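Local atomic coordinates of sporulation-control protein spo0M (Bacillus subtilis, PDB entry 5CL2), a protein that controls the expression of spo0A and is required for Bacillus subtilis to pass the morphological stage 0 of sporulation. Residues A[171-174]-A[178-181]; A[166-171]-A[203-208]; A[135-140]-A[187-192]; A[215-218]-A[222-225]. All blocks are in the same frame, centred on the assembly; numbering follows the deposited sequence.

Contact 1 (A[171-174]-A[178-181]); sequences FVPT and YRQM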
loop_
_atom_site.group_PDB
_atom_site.type_symbol
_atom_site.label_atom_id
_atom_site.label_comp_id
_atom_site.label_asym_id
_atom_site.label_seq_id
_atom_site.Cartn_x
_atom_site.Cartn_y
_atom_site.Cartn_z
ATOM N N PHE A 171 -5.437 -16.206 17.985
ATOM C CA PHE A 171 -5.016 -16.837 19.219
ATOM C C PHE A 171 -6.224 -17.294 20.019
ATOM O O PHE A 171 -7.284 -16.653 19.982
ATOM C CB PHE A 171 -4.216 -15.877 20.086
ATOM C CG PHE A 171 -3.000 -15.314 19.428
ATOM C CD1 PHE A 171 -3.102 -14.217 18.591
ATOM C CD2 PHE A 171 -1.751 -15.828 19.704
ATOM C CE1 PHE A 171 -1.992 -13.671 18.015
ATOM C CE2 PHE A 171 -0.627 -15.284 19.122
ATOM C CZ PHE A 171 -0.748 -14.202 18.282
ATOM N N VAL A 172 -6.031 -18.353 20.797
ATOM C CA VAL A 172 -7.060 -18.888 21.668
ATOM C C VAL A 172 -6.610 -18.704 23.129
ATOM O O VAL A 172 -5.429 -18.907 23.453
ATOM C CB VAL A 172 -7.308 -20.391 21.352
ATOM C CG1 VAL A 172 -8.177 -21.043 22.394
ATOM C CG2 VAL A 172 -7.937 -20.540 19.998
ATOM N N PRO A 173 -7.545 -18.301 24.009
ATOM C CA PRO A 173 -7.175 -18.041 25.413
ATOM C C PRO A 173 -6.847 -19.346 26.106
ATOM O O PRO A 173 -7.632 -20.279 25.996
ATOM C CB PRO A 173 -8.439 -17.383 26.023
ATOM C CG PRO A 173 -9.556 -17.749 25.113
ATOM C CD PRO A 173 -8.931 -17.904 23.712
ATOM N N THR A 174 -5.697 -19.434 26.759
ATOM C CA THR A 174 -5.358 -20.627 27.527
ATOM C C THR A 174 -5.483 -20.511 29.044
ATOM O O THR A 174 -5.264 -21.491 29.746
ATOM C CB THR A 174 -3.946 -21.072 27.216
ATOM O OG1 THR A 174 -3.036 -20.054 27.648
ATOM C CG2 THR A 174 -3.796 -21.273 25.730
ATOM N N TYR A 178 -8.213 -15.054 30.588
ATOM C CA TYR A 178 -8.426 -14.681 29.201
ATOM C C TYR A 178 -9.619 -15.419 28.578
ATOM O O TYR A 178 -10.333 -14.828 27.767
ATOM C CB TYR A 178 -7.109 -14.844 28.435
ATOM C CG TYR A 178 -6.180 -13.666 28.775
ATOM C CD1 TYR A 178 -6.630 -12.357 28.658
ATOM C CD2 TYR A 178 -4.898 -13.860 29.271
ATOM C CE1 TYR A 178 -5.828 -11.265 28.973
ATOM C CE2 TYR A 178 -4.087 -12.767 29.596
ATOM C CZ TYR A 178 -4.560 -11.480 29.443
ATOM O OH TYR A 178 -3.761 -10.411 29.762
ATOM N N ARG A 179 -9.909 -16.640 29.021
ATOM C CA ARG A 179 -11.171 -17.301 28.659
ATOM C C ARG A 179 -12.372 -16.465 29.072
ATOM O O ARG A 179 -13.349 -16.348 28.335
ATOM C CB ARG A 179 -11.269 -18.676 29.304
ATOM C CG ARG A 179 -10.271 -19.666 28.722
ATOM C CD ARG A 179 -10.523 -21.096 29.208
ATOM N NE ARG A 179 -9.661 -22.034 28.492
ATOM C CZ ARG A 179 -8.514 -22.514 28.967
ATOM N NH1 ARG A 179 -8.110 -22.177 30.192
ATOM N NH2 ARG A 179 -7.790 -23.361 28.229
ATOM N N GLN A 180 -12.287 -15.872 30.263
ATOM C CA GLN A 180 -13.366 -15.041 30.745
ATOM C C GLN A 180 -13.461 -13.793 29.866
ATOM O O GLN A 180 -14.560 -13.298 29.602
ATOM C CB GLN A 180 -13.147 -14.676 32.215
ATOM C CG GLN A 180 -14.382 -14.182 32.891
ATOM C CD GLN A 180 -15.374 -15.290 33.154
ATOM O OE1 GLN A 180 -16.553 -15.166 32.816
ATOM N NE2 GLN A 180 -14.907 -16.388 33.765
ATOM N N MET A 181 -12.315 -13.294 29.410
ATOM C CA MET A 181 -12.297 -12.119 28.522
ATOM C C MET A 181 -12.853 -12.309 27.098
ATOM O O MET A 181 -13.556 -11.440 26.563
ATOM C CB MET A 181 -10.864 -11.607 28.375
ATOM C CG MET A 181 -10.744 -10.391 27.462
ATOM S SD MET A 181 -9.141 -9.572 27.564
ATOM C CE MET A 181 -8.119 -10.566 26.526
#

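Contact 2 (A[166-171]-A[203-208]); sequences VQEFEF and DRRARG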
loop_
_atom_site.group_PDB
_atom_site.type_symbol
_atom_site.label_atom_id
_atom_site.label_comp_id
_atom_site.label_asym_id
_atom_site.label_seq_id
_atom_site.Cartn_x
_atom_site.Cartn_y
_atom_site.Cartn_z
ATOM N N VAL A 166 -4.397 -8.934 4.373
ATOM C CA VAL A 166 -3.467 -8.849 5.499
ATOM C C VAL A 166 -3.293 -10.226 6.114
ATOM O O VAL A 166 -4.165 -11.081 5.968
ATOM C CB VAL A 166 -3.951 -7.854 6.601
ATOM C CG1 VAL A 166 -4.039 -6.464 6.042
ATOM C CG2 VAL A 166 -5.284 -8.288 7.173
ATOM N N GLN A 167 -2.176 -10.462 6.796
ATOM C CA GLN A 167 -2.064 -11.731 7.495
ATOM C C GLN A 167 -2.702 -11.587 8.891
ATOM O O GLN A 167 -2.280 -10.779 9.703
ATOM C CB GLN A 167 -0.610 -12.207 7.604
ATOM C CG GLN A 167 -0.523 -13.590 8.229
ATOM C CD GLN A 167 0.827 -14.290 8.054
ATOM O OE1 GLN A 167 1.889 -13.665 8.079
ATOM N NE2 GLN A 167 0.778 -15.606 7.887
ATOM N N GLU A 168 -3.738 -12.374 9.137
ATOM C CA GLU A 168 -4.470 -12.360 10.389
ATOM C C GLU A 168 -4.052 -13.548 11.259
ATOM O O GLU A 168 -4.179 -14.715 10.845
ATOM C CB GLU A 168 -5.974 -12.400 10.126
ATOM C CG GLU A 168 -6.845 -12.306 11.388
ATOM C CD GLU A 168 -8.324 -12.244 11.051
ATOM O OE1 GLU A 168 -8.655 -12.063 9.860
ATOM O OE2 GLU A 168 -9.164 -12.365 11.967
ATOM N N PHE A 169 -3.511 -13.227 12.439
ATOM C CA PHE A 169 -3.140 -14.217 13.454
ATOM C C PHE A 169 -4.257 -14.361 14.480
ATOM O O PHE A 169 -4.673 -13.373 15.087
ATOM C CB PHE A 169 -1.831 -13.828 14.154
ATOM C CG PHE A 169 -0.644 -13.817 13.235
ATOM C CD1 PHE A 169 -0.412 -12.743 12.407
ATOM C CD2 PHE A 169 0.217 -14.893 13.180
ATOM C CE1 PHE A 169 0.667 -12.732 11.536
ATOM C CE2 PHE A 169 1.295 -14.886 12.315
ATOM C CZ PHE A 169 1.513 -13.804 11.486
ATOM N N GLU A 170 -4.740 -15.584 14.672
ATOM C CA GLU A 170 -5.807 -15.863 15.634
ATOM C C GLU A 170 -5.295 -16.738 16.772
ATOM O O GLU A 170 -4.755 -17.833 16.547
ATOM C CB GLU A 170 -6.993 -16.538 14.955
ATOM C CG GLU A 170 -8.056 -17.020 15.910
ATOM C CD GLU A 170 -8.935 -18.069 15.267
ATOM O OE1 GLU A 170 -9.383 -17.823 14.122
ATOM O OE2 GLU A 170 -9.182 -19.124 15.896
ATOM N N PHE A 171 -5.437 -16.206 17.985
ATOM C CA PHE A 171 -5.016 -16.837 19.219
ATOM C C PHE A 171 -6.224 -17.294 20.019
ATOM O O PHE A 171 -7.284 -16.653 19.982
ATOM C CB PHE A 171 -4.216 -15.877 20.086
ATOM C CG PHE A 171 -3.000 -15.314 19.428
ATOM C CD1 PHE A 171 -3.102 -14.217 18.591
ATOM C CD2 PHE A 171 -1.751 -15.828 19.704
ATOM C CE1 PHE A 171 -1.992 -13.671 18.015
ATOM C CE2 PHE A 171 -0.627 -15.284 19.122
ATOM C CZ PHE A 171 -0.748 -14.202 18.282
ATOM N N ASP A 203 -12.927 -11.817 19.257
ATOM C CA ASP A 203 -14.186 -12.528 19.011
ATOM C C ASP A 203 -14.687 -12.411 17.569
ATOM O O ASP A 203 -15.888 -12.507 17.325
ATOM C CB ASP A 203 -15.303 -12.033 19.971
ATOM C CG ASP A 203 -15.073 -12.442 21.441
ATOM O OD1 ASP A 203 -14.290 -13.388 21.702
ATOM O OD2 ASP A 203 -15.731 -11.848 22.340
ATOM N N ARG A 204 -13.774 -12.281 16.605
ATOM C CA ARG A 204 -14.170 -12.275 15.190
ATOM C C ARG A 204 -14.789 -13.611 14.776
ATOM O O ARG A 204 -15.799 -13.629 14.058
ATOM C CB ARG A 204 -12.970 -11.921 14.298
ATOM C CG ARG A 204 -12.766 -10.397 14.170
ATOM C CD ARG A 204 -11.482 -10.037 13.417
ATOM N NE ARG A 204 -11.427 -10.583 12.058
ATOM C CZ ARG A 204 -12.074 -10.061 11.024
ATOM N NH1 ARG A 204 -12.835 -8.984 11.180
ATOM N NH2 ARG A 204 -11.958 -10.618 9.833
ATOM N N ARG A 205 -14.233 -14.725 15.249
ATOM C CA ARG A 205 -14.812 -16.019 14.893
ATOM C C ARG A 205 -16.155 -16.185 15.558
ATOM O O ARG A 205 -17.097 -16.626 14.907
ATOM C CB ARG A 205 -13.923 -17.210 15.300
ATOM C CG ARG A 205 -12.552 -17.241 14.662
ATOM C CD ARG A 205 -12.612 -16.724 13.234
ATOM N NE ARG A 205 -11.363 -16.038 12.949
ATOM C CZ ARG A 205 -11.279 -14.939 12.213
ATOM N NH1 ARG A 205 -12.367 -14.390 11.681
ATOM N NH2 ARG A 205 -10.103 -14.381 12.030
ATOM N N ALA A 206 -16.253 -15.811 16.840
ATOM C CA ALA A 206 -17.527 -15.890 17.548
ATOM C C ALA A 206 -18.569 -15.090 16.792
ATOM O O ALA A 206 -19.715 -15.504 16.680
ATOM C CB ALA A 206 -17.401 -15.377 19.010
ATOM N N ARG A 207 -18.164 -13.941 16.267
ATOM C CA ARG A 207 -19.099 -13.069 15.563
ATOM C C ARG A 207 -19.265 -13.469 14.086
ATOM O O ARG A 207 -20.021 -12.845 13.342
ATOM C CB ARG A 207 -18.642 -11.614 15.665
ATOM C CG ARG A 207 -18.638 -11.071 17.095
ATOM C CD ARG A 207 -18.364 -9.585 17.120
ATOM N NE ARG A 207 -16.947 -9.310 16.953
ATOM C CZ ARG A 207 -16.467 -8.140 16.559
ATOM N NH1 ARG A 207 -17.303 -7.147 16.280
ATOM N NH2 ARG A 207 -15.155 -7.972 16.426
ATOM N N GLY A 208 -18.567 -14.518 13.669
ATOM C CA GLY A 208 -18.633 -14.990 12.288
ATOM C C GLY A 208 -18.176 -13.965 11.259
ATOM O O GLY A 208 -18.746 -13.855 10.171
#

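Contact 3 (A[135-140]-A[187-192]); sequences ENVLEA and LIFLLD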
loop_
_atom_site.group_PDB
_atom_site.type_symbol
_atom_site.label_atom_id
_atom_site.label_comp_id
_atom_site.label_asym_id
_atom_site.label_seq_id
_atom_site.Cartn_x
_atom_site.Cartn_y
_atom_site.Cartn_z
ATOM N N GLU A 135 8.091 -12.084 16.228
ATOM C CA GLU A 135 8.260 -13.264 17.066
ATOM C C GLU A 135 8.284 -12.881 18.554
ATOM O O GLU A 135 7.816 -13.637 19.412
ATOM C CB GLU A 135 9.539 -14.001 16.673
ATOM C CG GLU A 135 9.694 -15.374 17.296
ATOM C CD GLU A 135 10.609 -16.269 16.472
ATOM O OE1 GLU A 135 11.617 -15.761 15.919
ATOM O OE2 GLU A 135 10.318 -17.479 16.366
ATOM N N ASN A 136 8.781 -11.682 18.845
ATOM C CA ASN A 136 8.719 -11.129 20.188
ATOM C C ASN A 136 7.272 -10.905 20.589
ATOM O O ASN A 136 6.872 -11.277 21.696
ATOM C CB ASN A 136 9.497 -9.807 20.289
ATOM C CG ASN A 136 11.009 -9.999 20.291
ATOM O OD1 ASN A 136 11.511 -11.123 20.288
ATOM N ND2 ASN A 136 11.742 -8.891 20.271
ATOM N N VAL A 137 6.485 -10.302 19.699
ATOM C CA VAL A 137 5.075 -10.068 20.010
ATOM C C VAL A 137 4.342 -11.394 20.236
ATOM O O VAL A 137 3.527 -11.512 21.146
ATOM C CB VAL A 137 4.355 -9.268 18.910
ATOM C CG1 VAL A 137 2.905 -9.020 19.306
ATOM C CG2 VAL A 137 5.050 -7.935 18.682
ATOM N N LEU A 138 4.657 -12.393 19.424
ATOM C CA LEU A 138 3.975 -13.689 19.472
ATOM C C LEU A 138 4.269 -14.408 20.781
ATOM O O LEU A 138 3.368 -14.951 21.436
ATOM C CB LEU A 138 4.406 -14.561 18.294
ATOM C CG LEU A 138 4.016 -14.044 16.908
ATOM C CD1 LEU A 138 4.650 -14.913 15.790
ATOM C CD2 LEU A 138 2.491 -13.964 16.774
ATOM N N GLU A 139 5.548 -14.411 21.149
ATOM C CA GLU A 139 5.960 -14.997 22.410
ATOM C C GLU A 139 5.328 -14.259 23.581
ATOM O O GLU A 139 4.822 -14.888 24.514
ATOM C CB GLU A 139 7.483 -14.976 22.531
ATOM C CG GLU A 139 8.012 -15.367 23.904
ATOM C CD GLU A 139 9.535 -15.298 23.986
ATOM O OE1 GLU A 139 10.176 -14.957 22.964
ATOM O OE2 GLU A 139 10.092 -15.600 25.065
ATOM N N ALA A 140 5.323 -12.930 23.507
ATOM C CA ALA A 140 4.702 -12.090 24.531
ATOM C C ALA A 140 3.224 -12.411 24.732
ATOM O O ALA A 140 2.762 -12.509 25.863
ATOM C CB ALA A 140 4.873 -10.622 24.184
ATOM N N LEU A 187 -4.732 -10.595 15.772
ATOM C CA LEU A 187 -3.700 -9.588 15.573
ATOM C C LEU A 187 -3.328 -9.491 14.100
ATOM O O LEU A 187 -3.277 -10.499 13.375
ATOM C CB LEU A 187 -2.443 -9.895 16.397
ATOM C CG LEU A 187 -2.568 -10.023 17.927
ATOM C CD1 LEU A 187 -1.221 -9.881 18.631
ATOM C CD2 LEU A 187 -3.601 -9.065 18.509
ATOM N N ILE A 188 -3.120 -8.263 13.653
ATOM C CA ILE A 188 -2.520 -8.017 12.359
ATOM C C ILE A 188 -1.230 -7.239 12.558
ATOM O O ILE A 188 -1.220 -6.203 13.229
ATOM C CB ILE A 188 -3.451 -7.224 11.432
ATOM C CG1 ILE A 188 -4.695 -8.031 11.101
ATOM C CG2 ILE A 188 -2.726 -6.828 10.127
ATOM C CD1 ILE A 188 -5.815 -7.151 10.571
ATOM N N PHE A 189 -0.141 -7.743 11.995
ATOM C CA PHE A 189 1.125 -7.021 12.018
ATOM C C PHE A 189 1.359 -6.281 10.709
ATOM O O PHE A 189 1.311 -6.882 9.629
ATOM C CB PHE A 189 2.273 -7.979 12.253
ATOM C CG PHE A 189 2.138 -8.764 13.491
ATOM C CD1 PHE A 189 2.489 -8.220 14.705
ATOM C CD2 PHE A 189 1.625 -10.033 13.454
ATOM C CE1 PHE A 189 2.369 -8.937 15.848
ATOM C CE2 PHE A 189 1.485 -10.756 14.611
ATOM C CZ PHE A 189 1.862 -10.196 15.815
ATOM N N LEU A 190 1.616 -4.987 10.806
ATOM C CA LEU A 190 2.069 -4.208 9.667
ATOM C C LEU A 190 3.507 -3.780 9.929
ATOM O O LEU A 190 3.771 -2.865 10.715
ATOM C CB LEU A 190 1.166 -2.995 9.459
ATOM C CG LEU A 190 -0.333 -3.308 9.485
ATOM C CD1 LEU A 190 -1.159 -2.028 9.501
ATOM C CD2 LEU A 190 -0.682 -4.155 8.275
ATOM N N LEU A 191 4.429 -4.448 9.250
ATOM C CA LEU A 191 5.841 -4.284 9.502
ATOM C C LEU A 191 6.414 -3.241 8.575
ATOM O O LEU A 191 6.173 -3.280 7.371
ATOM C CB LEU A 191 6.556 -5.611 9.316
ATOM C CG LEU A 191 8.059 -5.574 9.536
ATOM C CD1 LEU A 191 8.326 -5.279 10.991
ATOM C CD2 LEU A 191 8.652 -6.897 9.133
ATOM N N ASP A 192 7.156 -2.296 9.136
ATOM C CA ASP A 192 7.915 -1.343 8.343
ATOM C C ASP A 192 9.340 -1.286 8.886
ATOM O O ASP A 192 9.708 -2.079 9.767
ATOM C CB ASP A 192 7.231 0.033 8.315
ATOM C CG ASP A 192 6.990 0.617 9.718
ATOM O OD1 ASP A 192 7.907 1.265 10.263
ATOM O OD2 ASP A 192 5.876 0.419 10.271
#

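Contact 4 (A[215-218]-A[222-225]); sequences EMYN and QLVR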
loop_
_atom_site.group_PDB
_atom_site.type_symbol
_atom_site.label_atom_id
_atom_site.label_comp_id
_atom_site.label_asym_id
_atom_site.label_seq_id
_atom_site.Cartn_x
_atom_site.Cartn_y
_atom_site.Cartn_z
ATOM N N GLU A 215 -18.148 -2.285 6.025
ATOM C CA GLU A 215 -19.404 -2.580 6.706
ATOM C C GLU A 215 -19.239 -3.176 8.115
ATOM O O GLU A 215 -20.194 -3.202 8.892
ATOM C CB GLU A 215 -20.288 -3.506 5.859
ATOM C CG GLU A 215 -19.601 -4.618 5.049
ATOM C CD GLU A 215 -19.150 -4.203 3.631
ATOM O OE1 GLU A 215 -18.665 -3.068 3.422
ATOM O OE2 GLU A 215 -19.337 -5.023 2.704
ATOM N N MET A 216 -18.057 -3.690 8.435
ATOM C CA MET A 216 -17.796 -4.188 9.785
ATOM C C MET A 216 -17.507 -3.084 10.802
ATOM O O MET A 216 -17.545 -3.333 11.999
ATOM C CB MET A 216 -16.640 -5.188 9.756
ATOM C CG MET A 216 -16.868 -6.305 8.758
ATOM S SD MET A 216 -15.460 -7.433 8.560
ATOM C CE MET A 216 -16.191 -8.704 7.544
ATOM N N TYR A 217 -17.028 -1.940 10.327
ATOM C CA TYR A 217 -16.761 -0.782 11.177
ATOM C C TYR A 217 -17.679 0.454 11.014
ATOM O O TYR A 217 -17.408 1.510 11.599
ATOM C CB TYR A 217 -15.280 -0.433 11.034
ATOM C CG TYR A 217 -14.480 -1.595 11.580
ATOM C CD1 TYR A 217 -14.244 -1.705 12.944
ATOM C CD2 TYR A 217 -14.050 -2.640 10.752
ATOM C CE1 TYR A 217 -13.542 -2.783 13.471
ATOM C CE2 TYR A 217 -13.359 -3.729 11.277
ATOM C CZ TYR A 217 -13.106 -3.792 12.637
ATOM O OH TYR A 217 -12.417 -4.859 13.172
ATOM N N ASN A 218 -18.708 0.346 10.173
ATOM C CA ASN A 218 -19.637 1.457 9.948
ATOM C C ASN A 218 -20.681 1.704 11.063
ATOM O O ASN A 218 -21.202 2.819 11.199
ATOM C CB ASN A 218 -20.361 1.280 8.605
ATOM C CG ASN A 218 -21.250 0.037 8.559
ATOM O OD1 ASN A 218 -21.629 -0.526 9.590
ATOM N ND2 ASN A 218 -21.624 -0.370 7.348
ATOM N N GLN A 222 -15.445 -0.402 16.991
ATOM C CA GLN A 222 -14.150 0.229 16.930
ATOM C C GLN A 222 -13.035 -0.780 17.089
ATOM O O GLN A 222 -13.240 -1.934 17.473
ATOM C CB GLN A 222 -14.036 1.316 17.994
ATOM C CG GLN A 222 -14.672 2.619 17.557
ATOM C CD GLN A 222 -14.433 3.747 18.537
ATOM O OE1 GLN A 222 -13.534 3.675 19.378
ATOM N NE2 GLN A 222 -15.245 4.799 18.441
ATOM N N LEU A 223 -11.851 -0.309 16.743
ATOM C CA LEU A 223 -10.729 -1.159 16.434
ATOM C C LEU A 223 -9.518 -0.613 17.165
ATOM O O LEU A 223 -9.303 0.601 17.171
ATOM C CB LEU A 223 -10.518 -1.192 14.919
ATOM C CG LEU A 223 -9.403 -1.990 14.287
ATOM C CD1 LEU A 223 -9.879 -2.386 12.917
ATOM C CD2 LEU A 223 -8.196 -1.103 14.200
ATOM N N VAL A 224 -8.747 -1.479 17.811
ATOM C CA VAL A 224 -7.542 -1.013 18.491
ATOM C C VAL A 224 -6.328 -1.049 17.571
ATOM O O VAL A 224 -5.972 -2.103 17.032
ATOM C CB VAL A 224 -7.272 -1.829 19.744
ATOM C CG1 VAL A 224 -5.961 -1.402 20.368
ATOM C CG2 VAL A 224 -8.417 -1.615 20.716
ATOM N N ARG A 225 -5.708 0.104 17.367
ATOM C CA ARG A 225 -4.588 0.183 16.453
ATOM C C ARG A 225 -3.401 0.894 17.090
ATOM O O ARG A 225 -3.457 2.087 17.332
ATOM C CB ARG A 225 -5.026 0.892 15.168
ATOM C CG ARG A 225 -4.148 0.577 13.983
ATOM C CD ARG A 225 -4.832 0.913 12.667
ATOM N NE ARG A 225 -3.833 1.063 11.613
ATOM C CZ ARG A 225 -4.111 1.175 10.316
ATOM N NH1 ARG A 225 -5.369 1.146 9.893
ATOM N NH2 ARG A 225 -3.125 1.315 9.443
#

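Contact 1 (A[171-174]-A[178-181])
Pro-173 presents one edge of its ring, the CB and CG side, to the backbone of the Tyr-178 to Arg-179 step. Its CB lies 3.4 Å from the backbone N of Arg-179. The same carbon is 3.7 Å from CB of Tyr-178, and this is where the two side chains meet. The tyrosine ring then turns away from the proline, because its CG lies anti to the carbonyl carbon (chi1 -77°). It goes to Phe-146 and Leu-144 instead. The segments are the end of strand 165-173 and the helix 176-181 that follows it. This short helix fills the connection to strand 185-191, the next antiparallel neighbour in the sheet. Near its start, the backbone N of Tyr-178 is hydrogen-bonded to OG of Ser-175. Arg-179 diverges from Tyr-178 and reaches toward Thr-174. Its CG passes 4.0 Å from CB of Pro-173, and the chain is extended from there to NE. That length carries the guanidinium over the backbone of Thr-174. One face of the group looks onto this residue, with CA of Thr-174 3.6 Å from the guanidinium plane of Arg-179 and offset toward the rim.

Contact 2 (A[166-171]-A[203-208])
The guanidinium of Arg-205 has two acids along its NE/NH2 edge, Glu-170 at NE and Glu-168 by NH2, though the closeness of the second is doubtful. Glu-168 also lies at the edge of the Arg-204 guanidinium, which makes a cation-pi contact with Trp-212. The clearest bond is from NE of Arg-205 to OE1 of Glu-170, at 2.9 Å. The oxygen lies almost in the guanidinium plane, but the donor meets the carboxylate from above, 40° out of its plane. The two flat groups are turned 47° apart. NE of Arg-204 donates to OE2 of Glu-168 at 2.9 Å in a second salt bridge. The place of OE2 is less sure, because the model sets it too close to NH2 of Arg-205. The bends of Arg-205 at chi2 and chi3 turn its NE/NH2 edge toward the two glutamates. Both glutamates reach out with CG anti to the backbone N and extended chains. Their other oxygens are hydrogen-bonded too, OE1 of Glu-168 to Trp-212 and OE2 of Glu-170 to Asn-149. The network ties strand 165-173 to the loop after strand 195-202, where residues 205 to 208 make a type I turn. NH2 of Arg-204 is held by the backbone O of Gly-211 in the same loop. Two carboxylates thus face two guanidinium groups in a partly buried place, and the opposite charges probably balance each other there.

Contact 3 (A[135-140]-A[187-192])
Val-137 and Leu-138 of helix 132-143 meet Phe-189 of strand 185-191, where the helix lies on one face of the five-stranded antiparallel sheet. Helix and strand run nearly antiparallel, at 159°, with their axes 11.1 Å apart at closest approach. The contact is apolar throughout. Its main part is aliphatic against aromatic. The valine and the phenylalanine reach past one another from helix and strand, and CG1 of Val-137 comes to the ring edge, close to its plane, 3.5 Å from CE1 of Phe-189. The valine holds CG1 anti to its own N (chi1 -178°), which brings that methyl to the ring. Leu-138 reaches the ring with CD2, which lies 3.9 Å from CZ of Phe-189. Elsewhere the ring packs edge-to-face with Phe-169 and touches Leu-196 and Ile-198, so it joins the helix to three strands. With an alanine at Phe-189, Val-137 and Leu-138 would probably lose their shared partner, and a gap would be likely to open between helix and sheet. The second kind of contact is aliphatic against aliphatic and is looser. Here CG1 of Val-137 lies 4.3 Å from CD1 of Leu-187.

Contact 4 (A[215-218]-A[222-225])
Tyr-217 meets Leu-223 where the long loop after strand 195-202 returns to the sheet to form one of its edge strands within the chain, 224-229. The chain turns back on itself here, and the CA atoms of Tyr-217 and Gln-222 are 6.4 Å apart. Met-216, just before the tyrosine, does not reach 222-225. Its sulfur packs near the guanidinium of Arg-204, in an earlier part of the same loop. Tyr-217 carries the contact. Its CG lies anti to the carbonyl carbon (chi1 -64°), and the ring reaches across to the returning chain. The two side chains cross at about a right angle. CD1 of Leu-223 comes obliquely to the phenol end of the ring, 3.5 Å from CZ of Tyr-217. The same methyl is 3.6 Å from OH of Tyr-217. CB of Leu-223 sits beside CE1 of Tyr-217 at 3.7 Å. At the ring edge, near its plane, lies the backbone O of Gln-222. The ring also stacks with Tyr-158 and touches Trp-212, and its OH is hydrogen-bonded to OE1 of Glu-201. An alanine in place of Tyr-217 would probably strip Leu-223 of its aromatic neighbour and Glu-201 of that hydroxyl partner, and the loop would be likely to move more freely. Leu-223 also packs on Asp-194 of the second subunit. The contact therefore rests mainly on apolar packing, while the one polar group of the ring finds its mate on strand 195-202.

All four contacts reach the same five-stranded antiparallel sheet. Contacts 1, 2 and 3 are partly buried, and contact 4 is at the surface. Contact 3 is apolar and joins a helix to one face of the sheet. Contacts 1 and 2 share strand 165-173 and the residue Phe-171, whose ring packs on Leu-138 and Leu-187 of contact 3. Contact 2 is a network of charges, in contrast to the hydrocarbon of contact 3. Contact 1 is local, a proline set against the backbone of a short helix. Contact 4 lies about 20 Å from contact 3 between centres. It touches contact 2 through Met-216 and Arg-204, and its residue Arg-225 packs on Leu-190 of the strand used by contact 3.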